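Uncharacterized protein (Legionella pneumophila subsp. pneumophila str. Philadelphia 1, PDB 4R0G) probably acts as a guanine-nucleotide exchange factor for the small GTPases Rab5, Rab21 and Rab22, through a VPS9-like domain. Local coordinates at residues 120-123 against 124-128. Numbering follows the deposited sequence.
Sequences LQLM and TMNNA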
loop_
_atom_site.group_PDB
_atom_site.type_symbol
_atom_site.label_atom_id
_atom_site.label_comp_id
_atom_site.label_asym_id
_atom_site.label_seq_id
_atom_site.Cartn_x
_atom_site.Cartn_y
_atom_site.Cartn_z
ATOM N N LEU A 120 8.667 25.889 -21.380
ATOM C CA LEU A 120 7.492 25.388 -22.087
ATOM C C LEU A 120 7.516 25.852 -23.537
ATOM O O LEU A 120 7.088 25.137 -24.438
ATOM C CB LEU A 120 6.192 25.812 -21.385
ATOM C CG LEU A 120 5.955 25.230 -19.986
ATOM C CD1 LEU A 120 4.653 25.720 -19.374
ATOM C CD2 LEU A 120 5.978 23.703 -19.987
ATOM N N GLN A 121 8.046 27.044 -23.775
ATOM C CA GLN A 121 8.186 27.492 -25.154
ATOM C C GLN A 121 9.266 26.736 -25.912
ATOM O O GLN A 121 9.060 26.384 -27.072
ATOM C CB GLN A 121 8.377 29.003 -25.258
ATOM C CG GLN A 121 7.110 29.697 -25.733
ATOM C CD GLN A 121 7.358 31.103 -26.211
ATOM O OE1 GLN A 121 7.876 31.314 -27.318
ATOM N NE2 GLN A 121 6.989 32.084 -25.382
ATOM N N LEU A 122 10.401 26.489 -25.254
ATOM C CA LEU A 122 11.476 25.698 -25.834
ATOM C C LEU A 122 10.904 24.344 -26.193
ATOM O O LEU A 122 11.227 23.766 -27.237
ATOM C CB LEU A 122 12.615 25.504 -24.829
ATOM C CG LEU A 122 14.052 25.394 -25.383
ATOM C CD1 LEU A 122 15.046 24.733 -24.399
ATOM C CD2 LEU A 122 14.140 24.742 -26.763
ATOM N N MET A 123 10.039 23.849 -25.318
ATOM C CA MET A 123 9.554 22.495 -25.467
ATOM C C MET A 123 8.703 22.428 -26.711
ATOM O O MET A 123 8.845 21.514 -27.519
ATOM C CB MET A 123 8.777 22.048 -24.228
ATOM C CG MET A 123 9.645 21.922 -22.949
ATOM S SD MET A 123 10.744 20.495 -22.951
ATOM C CE MET A 123 12.262 21.313 -22.556
ATOM N N THR A 124 7.863 23.436 -26.901
ATOM C CA THR A 124 6.991 23.473 -28.083
ATOM C C THR A 124 7.746 23.735 -29.382
ATOM O O THR A 124 7.316 23.298 -30.432
ATOM C CB THR A 124 5.825 24.472 -27.929
ATOM O OG1 THR A 124 6.346 25.791 -27.756
ATOM C CG2 THR A 124 4.967 24.099 -26.721
ATOM N N MET A 125 8.852 24.461 -29.309
ATOM C CA MET A 125 9.669 24.727 -30.494
ATOM C C MET A 125 10.283 23.433 -31.004
ATOM O O MET A 125 10.364 23.180 -32.209
ATOM C CB MET A 125 10.819 25.698 -30.165
ATOM C CG MET A 125 10.420 27.101 -29.700
ATOM S SD MET A 125 9.648 28.142 -30.968
ATOM C CE MET A 125 7.922 27.861 -30.645
ATOM N N ASN A 126 10.737 22.626 -30.053
ATOM C CA ASN A 126 11.431 21.392 -30.358
ATOM C C ASN A 126 10.473 20.275 -30.750
ATOM O O ASN A 126 10.875 19.269 -31.335
ATOM C CB ASN A 126 12.305 20.990 -29.177
ATOM C CG ASN A 126 13.521 21.891 -29.021
ATOM O OD1 ASN A 126 13.817 22.705 -29.894
ATOM N ND2 ASN A 126 14.244 21.733 -27.911
ATOM N N ASN A 127 9.190 20.473 -30.457
ATOM C CA ASN A 127 8.164 19.493 -30.812
ATOM C C ASN A 127 8.140 19.242 -32.316
ATOM O O ASN A 127 7.577 18.256 -32.777
ATOM C CB ASN A 127 6.796 19.961 -30.315
ATOM C CG ASN A 127 5.758 18.864 -30.322
ATOM O OD1 ASN A 127 4.845 18.862 -31.153
ATOM N ND2 ASN A 127 5.866 17.942 -29.369
ATOM N N ALA A 128 8.753 20.138 -33.079
ATOM C CA ALA A 128 8.714 20.021 -34.526
ATOM C C ALA A 128 9.922 19.250 -35.099
ATOM O O ALA A 128 10.118 19.168 -36.308
ATOM C CB ALA A 128 8.529 21.402 -35.182
#
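Leu122 and Asn126 meet one helical turn apart, a methyl set against an amide. CD2 of Leu122 lies nearest the nitrogen end of that amide, 3.2 Å from Asn126 ND2, and the two side chains cross at a slant. In Asn126, CG is anti to the carbonyl carbon (chi1 -72°), which sets the amide beside CD2 of Leu122. The methyl can accept no hydrogen bond; the amide N-H instead donates to the backbone O of His107, a bond that ties the buried Asn126 side chain to the preceding loop.

On another side of the helix, Gln121 O takes two donors. Met125 N gives the regular i to i+4 bond at 3.0 Å. The hydroxyl of Thr124 adds a second bond, with OG1 donating to Gln121 O over 2.9 Å. Both donors reach the oxygen from the same face of its carbonyl plane, and the hydroxyl comes in at the more bent C=O angle, 116°. With chi1 at 61°, OG1 of Thr124 sits between its own N and carbonyl carbon and turns back to the preceding turn. A threonine hydroxyl bonded to a carbonyl one turn earlier, here three residues before, is a common side-chain-to-backbone bond in helices. The CG2 methyl of Thr124 lies instead near Leu120 O, at 3.3 Å. CG of Met125 lies beside Gln121 O.

The backbone ladder continues with Asn126 N to Leu122 O at 3.1 Å. The next bond, Asn127 N to Met123 O, is weak.

This is local packing in the last turns of helix 116-126, at the surface of the VPS9-like domain. Leu122 and Met123 rest on Phe49 and Leu120 on Ser45, all against helix 40-53, while Met123 and Asn126 also touch Tyr108 in a loop.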